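PDB 3L7W: transcription regulator PadR N-terminal domain-containing protein from Streptococcus mutans, which probably acts as a PadR-type transcriptional regulator that binds DNA through a winged helix-turn-helix domain and works as a dimer. Local coordinates for residues K79-V82 / Y83-E87; D27-Q30 / T31-I35. All coordinates share one frame; numbering follows the deposited sequence.

Contact 1: residues K79-V82 / Y83-E87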
loop_
_atom_site.group_PDB
_atom_site.type_symbol
_atom_site.label_atom_id
_atom_site.label_comp_id
_atom_site.label_asym_id
_atom_site.label_seq_id
_atom_site.Cartn_x
_atom_site.Cartn_y
_atom_site.Cartn_z
ATOM N N LYS A 79 9.892 10.887 -15.807
ATOM C CA LYS A 79 8.495 11.174 -16.088
ATOM C C LYS A 79 7.591 10.157 -15.388
ATOM O O LYS A 79 6.576 10.512 -14.778
ATOM C CB LYS A 79 8.236 11.161 -17.589
ATOM C CG LYS A 79 6.833 11.585 -17.967
ATOM C CD LYS A 79 6.768 12.028 -19.418
ATOM C CE LYS A 79 5.427 12.672 -19.726
ATOM N NZ LYS A 79 5.377 13.168 -21.127
ATOM N N HIS A 80 7.973 8.889 -15.473
ATOM C CA HIS A 80 7.185 7.818 -14.901
ATOM C C HIS A 80 7.143 7.905 -13.378
ATOM O O HIS A 80 6.103 7.645 -12.758
ATOM C CB HIS A 80 7.751 6.474 -15.316
ATOM C CG HIS A 80 6.858 5.327 -14.982
ATOM N ND1 HIS A 80 5.512 5.333 -15.266
ATOM C CD2 HIS A 80 7.118 4.132 -14.402
ATOM C CE1 HIS A 80 4.977 4.192 -14.869
ATOM N NE2 HIS A 80 5.931 3.446 -14.341
ATOM N N LEU A 81 8.277 8.263 -12.783
ATOM C CA LEU A 81 8.370 8.384 -11.339
ATOM C C LEU A 81 7.389 9.441 -10.817
ATOM O O LEU A 81 6.809 9.278 -9.740
ATOM C CB LEU A 81 9.797 8.716 -10.913
ATOM C CG LEU A 81 9.980 9.080 -9.436
ATOM C CD1 LEU A 81 9.542 7.917 -8.547
ATOM C CD2 LEU A 81 11.425 9.468 -9.151
ATOM N N VAL A 82 7.209 10.510 -11.589
ATOM C CA VAL A 82 6.282 11.592 -11.241
ATOM C C VAL A 82 4.876 11.049 -11.174
ATOM O O VAL A 82 4.119 11.342 -10.243
ATOM C CB VAL A 82 6.290 12.709 -12.303
ATOM C CG1 VAL A 82 5.013 13.540 -12.219
ATOM C CG2 VAL A 82 7.525 13.575 -12.152
ATOM N N TYR A 83 4.531 10.262 -12.183
ATOM C CA TYR A 83 3.248 9.599 -12.219
ATOM C C TYR A 83 3.060 8.700 -10.978
ATOM O O TYR A 83 2.053 8.811 -10.270
ATOM C CB TYR A 83 3.104 8.795 -13.512
ATOM C CG TYR A 83 1.899 7.904 -13.501
ATOM C CD1 TYR A 83 0.628 8.431 -13.680
ATOM C CD2 TYR A 83 2.023 6.540 -13.264
ATOM C CE1 TYR A 83 -0.490 7.617 -13.639
ATOM C CE2 TYR A 83 0.919 5.721 -13.233
ATOM C CZ TYR A 83 -0.339 6.266 -13.416
ATOM O OH TYR A 83 -1.449 5.450 -13.377
ATOM N N LEU A 84 4.033 7.835 -10.707
ATOM C CA LEU A 84 3.974 6.926 -9.546
ATOM C C LEU A 84 3.899 7.683 -8.232
ATOM O O LEU A 84 3.176 7.290 -7.333
ATOM C CB LEU A 84 5.184 5.998 -9.503
ATOM C CG LEU A 84 5.333 5.059 -10.697
ATOM C CD1 LEU A 84 6.633 4.272 -10.584
ATOM C CD2 LEU A 84 4.131 4.143 -10.775
ATOM N N THR A 85 4.649 8.773 -8.125
ATOM C CA THR A 85 4.594 9.603 -6.936
ATOM C C THR A 85 3.190 10.162 -6.784
ATOM O O THR A 85 2.590 10.080 -5.717
ATOM C CB THR A 85 5.583 10.759 -7.031
ATOM O OG1 THR A 85 6.897 10.218 -7.160
ATOM C CG2 THR A 85 5.519 11.618 -5.779
ATOM N N LYS A 86 2.680 10.720 -7.873
ATOM C CA LYS A 86 1.343 11.276 -7.928
ATOM C C LYS A 86 0.295 10.233 -7.513
ATOM O O LYS A 86 -0.557 10.498 -6.663
ATOM C CB LYS A 86 1.052 11.772 -9.344
ATOM C CG LYS A 86 -0.356 12.305 -9.547
ATOM C CD LYS A 86 -0.701 12.398 -11.028
ATOM C CE LYS A 86 0.253 13.316 -11.760
ATOM N NZ LYS A 86 -0.245 13.582 -13.133
ATOM N N GLU A 87 0.362 9.054 -8.119
ATOM C CA GLU A 87 -0.569 7.987 -7.811
ATOM C C GLU A 87 -0.427 7.544 -6.361
ATOM O O GLU A 87 -1.396 7.133 -5.721
ATOM C CB GLU A 87 -0.350 6.805 -8.756
ATOM C CG GLU A 87 -1.098 6.971 -10.069
ATOM C CD GLU A 87 -2.549 7.387 -9.860
ATOM O OE1 GLU A 87 -3.323 6.618 -9.233
ATOM O OE2 GLU A 87 -2.917 8.485 -10.324
#
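H80 carries its ring anti to its own backbone N (chi1 -169°), and L84 turns CG the other way, anti to its carbonyl carbon (chi1 -62°), which brings the isobutyl group over the imidazole one helical turn earlier. L84 CG stands over one face of the H80 ring, 4.2 Å from its centroid and 16° off the ring normal, a CH-pi contact displaced toward the rim. The two methyls of L84 follow it: CD1 lies 3.9 Å from H80 CD2, while CD2 sits close to both NE2 and CE1. Y83 CD2 comes to 4.1 Å from H80 CE1, the two rings meeting at a slant. The ring of Y55 stacks on H80 as well, and L15 of helix 7-20 touches it.

One residue further along, T85 turns its hydroxyl back onto the carbonyl of L81. OG1 donates to L81 O at 2.7 Å, and the same oxygen takes the T85 N-H at 2.7 Å; the two donors arrive from opposite faces of the carbonyl plane, with OG1 well out of it. L81 CD1 passes 3.8 Å from T85 OG1, so the hydroxyl has an apolar neighbour beside its polar one. Y12 of helix 7-20 makes a further weak hydrogen bond to OG1. The L84 N-H donates to H80 O at 2.9 Å, a regular i to i+4 helical hydrogen bond.

On the subunit interface, Y83 meets Y2 of the second subunit edge-to-face, and L84 O accepts a hydrogen bond from Y3 OH of that subunit. The chemistry is thus divided round the helix: L81 O is gripped twice by a single residue, which ties the T85 hydroxyl down, whereas the imidazole is held by packing, its orientation set by L84 CG and the rings of Y83 and Y55.

Contact 2: residues D27-Q30 / T31-I35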
loop_
_atom_site.group_PDB
_atom_site.type_symbol
_atom_site.label_atom_id
_atom_site.label_comp_id
_atom_site.label_asym_id
_atom_site.label_seq_id
_atom_site.Cartn_x
_atom_site.Cartn_y
_atom_site.Cartn_z
ATOM N N ASP A 27 22.157 -2.177 -3.144
ATOM C CA ASP A 27 21.860 -0.930 -2.468
ATOM C C ASP A 27 20.354 -0.666 -2.477
ATOM O O ASP A 27 19.761 -0.275 -1.470
ATOM C CB ASP A 27 22.598 0.205 -3.174
ATOM C CG ASP A 27 22.813 1.396 -2.283
ATOM O OD1 ASP A 27 22.842 1.201 -1.056
ATOM O OD2 ASP A 27 22.962 2.523 -2.802
ATOM N N ILE A 28 19.736 -0.857 -3.635
ATOM C CA ILE A 28 18.315 -0.599 -3.758
ATOM C C ILE A 28 17.570 -1.586 -2.865
ATOM O O ILE A 28 16.669 -1.213 -2.125
ATOM C CB ILE A 28 17.853 -0.755 -5.205
ATOM C CG1 ILE A 28 18.462 0.350 -6.068
ATOM C CG2 ILE A 28 16.345 -0.673 -5.292
ATOM C CD1 ILE A 28 18.649 -0.062 -7.526
ATOM N N SER A 29 17.978 -2.847 -2.940
ATOM C CA SER A 29 17.323 -3.924 -2.224
ATOM C C SER A 29 17.385 -3.676 -0.719
ATOM O O SER A 29 16.375 -3.739 -0.029
ATOM C CB SER A 29 17.983 -5.250 -2.583
ATOM O OG SER A 29 17.897 -6.165 -1.510
ATOM N N GLN A 30 18.572 -3.362 -0.218
ATOM C CA GLN A 30 18.736 -3.078 1.201
ATOM C C GLN A 30 17.824 -1.969 1.701
ATOM O O GLN A 30 17.335 -2.019 2.828
ATOM C CB GLN A 30 20.191 -2.745 1.510
ATOM C CG GLN A 30 21.067 -3.975 1.493
ATOM C CD GLN A 30 20.577 -5.009 2.486
ATOM O OE1 GLN A 30 20.557 -4.759 3.690
ATOM N NE2 GLN A 30 20.175 -6.173 1.989
ATOM N N THR A 31 17.584 -0.969 0.870
ATOM C CA THR A 31 16.771 0.145 1.312
ATOM C C THR A 31 15.316 -0.247 1.210
ATOM O O THR A 31 14.492 0.155 2.023
ATOM C CB THR A 31 17.017 1.394 0.481
ATOM O OG1 THR A 31 18.247 1.991 0.895
ATOM C CG2 THR A 31 15.888 2.390 0.689
ATOM N N ILE A 32 15.003 -1.052 0.209
ATOM C CA ILE A 32 13.636 -1.504 0.045
ATOM C C ILE A 32 13.246 -2.513 1.140
ATOM O O ILE A 32 12.088 -2.560 1.557
ATOM C CB ILE A 32 13.394 -2.087 -1.355
ATOM C CG1 ILE A 32 13.405 -0.962 -2.389
ATOM C CG2 ILE A 32 12.067 -2.796 -1.404
ATOM C CD1 ILE A 32 13.167 -1.432 -3.806
ATOM N N LYS A 33 14.214 -3.304 1.598
ATOM C CA LYS A 33 13.987 -4.289 2.656
ATOM C C LYS A 33 13.613 -3.594 3.941
ATOM O O LYS A 33 13.131 -4.222 4.879
ATOM C CB LYS A 33 15.237 -5.126 2.905
ATOM C CG LYS A 33 15.320 -6.419 2.115
ATOM C CD LYS A 33 16.614 -7.163 2.468
ATOM C CE LYS A 33 16.638 -8.561 1.884
ATOM N NZ LYS A 33 16.549 -8.528 0.400
ATOM N N LEU A 34 13.846 -2.289 3.979
ATOM C CA LEU A 34 13.458 -1.480 5.125
ATOM C C LEU A 34 11.941 -1.447 5.319
ATOM O O LEU A 34 11.449 -1.323 6.432
ATOM C CB LEU A 34 14.004 -0.061 4.960
ATOM C CG LEU A 34 15.165 0.371 5.860
ATOM C CD1 LEU A 34 15.974 -0.816 6.405
ATOM C CD2 LEU A 34 16.047 1.376 5.139
ATOM N N ILE A 35 11.196 -1.536 4.230
ATOM C CA ILE A 35 9.748 -1.488 4.328
ATOM C C ILE A 35 9.100 -2.729 3.746
ATOM O O ILE A 35 7.955 -3.033 4.056
ATOM C CB ILE A 35 9.135 -0.214 3.681
ATOM C CG1 ILE A 35 7.619 -0.228 3.866
ATOM C CG2 ILE A 35 9.505 -0.098 2.182
ATOM C CD1 ILE A 35 6.998 1.127 4.001
HETATM O O HOH W 1 19.390 2.411 -1.378
#
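Helix 25-32 and the turn after it, part of the helix-turn-helix region of this PadR-like domain, bring I28 and I32 together along the side that faces the domain interior. Their side chains lie next to each other and point the same way, with I28 CG2 3.6 Å from I32 CD1. I32 CG1 sits anti to its carbonyl carbon (chi1 -71°) and beside the backbone N, which carries it back to 3.3 Å from I28 O. V18 and I17 of helix 7-20, with L47 and L43 of helix 40-52, pack against the pair.

The flanks are polar. K33 N donates to S29 O at 2.7 Å, and K33 curls its end round, bent at the last torsion, to place NZ 3.3 Å from S29 OG in a weak bond; E40 is a further weak partner of both groups. Across the helix a water bridges D27 O and T31 OG1, at 2.7 and 2.6 Å, while H105 N of the second subunit hydrogen-bonds the same hydroxyl. A short helix packed by its apolar face between helices 7-20 and 40-52, next to a beta hairpin, fits the three-helix core of a winged helix-turn-helix domain.

Both contacts are local, made between neighbours three to four residues apart, contact 1 wholly within a helix, contact 2 where a helix gives way to a turn. Both reach the second subunit, yet they lie on opposite sides of the chain's centre, their own centres about 20 Å apart. Contact 2 is partly buried: its aliphatic pair is packed among the helices of the probable DNA-binding domain. Contact 1 is largely a surface contact on the long helix 75-100, with L84 its one buried residue, and aromatic rings dominate where it meets the partner chain. Helix 7-20 packs against both. A threonine hydroxyl bonds a backbone carbonyl directly in contact 1; in contact 2 it does so through water and also bonds H105 of the second subunit.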